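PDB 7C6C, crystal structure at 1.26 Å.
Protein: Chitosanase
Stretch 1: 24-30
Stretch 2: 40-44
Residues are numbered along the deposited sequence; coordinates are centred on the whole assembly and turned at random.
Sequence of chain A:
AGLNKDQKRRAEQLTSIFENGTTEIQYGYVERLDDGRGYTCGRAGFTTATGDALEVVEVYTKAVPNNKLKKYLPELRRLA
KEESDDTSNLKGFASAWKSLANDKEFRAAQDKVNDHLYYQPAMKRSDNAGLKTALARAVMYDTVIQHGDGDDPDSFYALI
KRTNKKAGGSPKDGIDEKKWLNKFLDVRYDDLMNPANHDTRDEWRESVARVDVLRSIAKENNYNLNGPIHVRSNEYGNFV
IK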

# COMPACT_ATOMS: atom_id res chain seq x y z
N GLU A 24 9.07 -7.93 8.51
CA GLU A 24 9.83 -8.43 7.37
C GLU A 24 8.97 -8.37 6.12
O GLU A 24 7.94 -9.05 6.04
N ILE A 25 9.40 -7.58 5.14
CA ILE A 25 8.61 -7.42 3.92
C ILE A 25 8.44 -8.77 3.24
O ILE A 25 9.41 -9.50 3.01
N GLN A 26 7.19 -9.11 2.89
CA GLN A 26 6.84 -10.44 2.36
C GLN A 26 6.72 -10.38 0.84
O GLN A 26 5.63 -10.19 0.28
N TYR A 27 7.83 -10.63 0.15
CA TYR A 27 7.80 -10.65 -1.30
C TYR A 27 7.08 -11.87 -1.86
O TYR A 27 6.60 -11.82 -3.00
N GLY A 28 6.99 -12.96 -1.11
CA GLY A 28 6.41 -14.18 -1.61
C GLY A 28 4.95 -14.37 -1.32
O GLY A 28 4.38 -15.37 -1.75
N TYR A 29 4.34 -13.42 -0.63
CA TYR A 29 2.95 -13.54 -0.21
C TYR A 29 2.01 -13.59 -1.41
O TYR A 29 2.11 -12.79 -2.34
N VAL A 30 1.06 -14.53 -1.38
CA VAL A 30 -0.05 -14.55 -2.33
C VAL A 30 -1.28 -15.06 -1.59
O VAL A 30 -1.22 -16.13 -0.97
N THR A 40 -3.96 -11.19 -4.21
CA THR A 40 -3.15 -10.12 -3.64
C THR A 40 -1.75 -10.67 -3.38
O THR A 40 -1.62 -11.71 -2.72
N CYS A 41 -0.72 -9.98 -3.88
CA CYS A 41 0.59 -10.59 -4.06
C CYS A 41 1.73 -9.68 -3.62
O CYS A 41 1.75 -8.49 -3.94
N GLY A 42 2.73 -10.28 -2.97
CA GLY A 42 3.99 -9.58 -2.79
C GLY A 42 3.95 -8.37 -1.87
O GLY A 42 3.01 -8.17 -1.09
N ARG A 43 5.00 -7.56 -1.98
CA ARG A 43 5.27 -6.55 -0.96
C ARG A 43 4.18 -5.49 -0.89
O ARG A 43 3.91 -4.97 0.20
N ALA A 44 3.58 -5.14 -2.02
CA ALA A 44 2.59 -4.07 -2.06
C ALA A 44 1.17 -4.59 -2.11
O ALA A 44 0.24 -3.79 -2.29

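What does Thr40 offer to the neighbouring stretch? Its CA-to-CB bond points sideways, and with chi1 at -61° (m) the methyl CG2 comes to 4.1 Å from CE2 of Tyr29. The Tyr29 side chain, also set sideways, adopts a t rotamer (chi1 173°) that lays its ring along this part of the strand, where CE2 also lies 3.7 Å from the backbone O of Thr40. That same carbonyl receives a CA-H...O contact from Val30, with CA of Val30 3.3 Å from O of Thr40, so backbone and ring meet around one oxygen. The Tyr29 hydroxyl finds its hydrogen bond just beyond the stretches.

How does Cys41 pair with Val30? The two form an antiparallel, non-hydrogen-bonded bridge, their CA atoms 4.4 Å apart, and in such a pair both side chains emerge on the same face of the sheet. Cys41 is m (chi1 -49°) and Val30 is t (chi1 180°), which brings CG1 of Val30 to 4.1 Å from SG of Cys41, an apolar contact. Behind the side chains, CA of Cys41 approaches O of Tyr29 at 3.2 Å in another CA-H...O contact.

What holds the backbones together at Gly42? The cross-stretch hydrogen bond runs from N of Gly42 to O of Tyr29, at 2.7 Å and nearly straight, 164° at the hydrogen. This donor nitrogen also sits at the edge of the Tyr29 ring, near its plane. One atom further along, CA of Gly42 makes a CA-H...O contact with O of Tyr27 at 3.4 Å. There is no side chain here; a CB would point away from the other stretch and lie 3.6 Å from O of Tyr27, and the positive phi of 68° by itself favours glycine.

What does the long side chain of Arg43 pack against? It leaves sideways with chi1 at 61° (p) and chi2 at 164° (t), and has more area covered by the opposing stretch than any other residue here. Its CB lies 3.5 Å from CG2 of Ile25, an m rotamer whose CA-to-CB bond points toward stretch 2, and also sits over one face of the Tyr27 ring. Tyr27 starts out away, but its m rotamer (chi1 -72°) brings the ring back, placing OH 3.5 Å from NH1 of Arg43. Both atoms have hydrogen-bond partners elsewhere in the structure. Ala44 points away and makes no contact.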

# COMPACT_ATOMS: atom_id res chain seq x y z
CB GLU A 24 10.27 -9.87 7.64
CG GLU A 24 11.03 -10.48 6.47
CD GLU A 24 11.34 -11.95 6.68
OE1 GLU A 24 10.40 -12.78 6.67
OE2 GLU A 24 12.53 -12.28 6.85
CB ILE A 25 9.25 -6.38 3.00
CG1 ILE A 25 9.26 -5.00 3.67
CG2 ILE A 25 8.52 -6.33 1.67
CD1 ILE A 25 10.12 -4.00 2.92
CB GLN A 26 5.55 -10.93 2.98
CG GLN A 26 5.64 -11.14 4.48
CD GLN A 26 6.61 -12.23 4.82
OE1 GLN A 26 6.42 -13.38 4.44
NE2 GLN A 26 7.66 -11.87 5.55
CB TYR A 27 9.22 -10.58 -1.86
CG TYR A 27 9.89 -9.23 -1.71
CD1 TYR A 27 10.50 -8.86 -0.52
CD2 TYR A 27 9.91 -8.33 -2.77
CE1 TYR A 27 11.12 -7.64 -0.39
CE2 TYR A 27 10.54 -7.11 -2.65
CZ TYR A 27 11.14 -6.76 -1.46
OH TYR A 27 11.76 -5.54 -1.36
CB TYR A 29 2.62 -12.30 0.61
CG TYR A 29 1.18 -12.14 1.01
CD1 TYR A 29 0.63 -12.97 1.98
CD2 TYR A 29 0.39 -11.14 0.46
CE1 TYR A 29 -0.69 -12.82 2.38
CE2 TYR A 29 -0.93 -10.98 0.85
CZ TYR A 29 -1.45 -11.82 1.82
OH TYR A 29 -2.75 -11.66 2.22
CB VAL A 30 0.18 -15.45 -3.56
CG1 VAL A 30 -1.04 -15.41 -4.47
CG2 VAL A 30 1.41 -15.05 -4.33
CB THR A 40 -3.81 -9.64 -2.35
OG1 THR A 40 -5.11 -9.14 -2.66
CG2 THR A 40 -3.03 -8.54 -1.68
CB CYS A 41 0.81 -10.92 -5.54
SG CYS A 41 -0.53 -11.80 -6.36
CB ARG A 43 6.64 -5.89 -1.19
CG ARG A 43 6.82 -5.16 -2.51
CD ARG A 43 8.03 -4.23 -2.51
NE ARG A 43 7.81 -3.12 -1.59
CZ ARG A 43 8.76 -2.30 -1.16
NH1 ARG A 43 10.01 -2.46 -1.58
NH2 ARG A 43 8.48 -1.33 -0.31
CB ALA A 44 2.86 -3.16 -3.25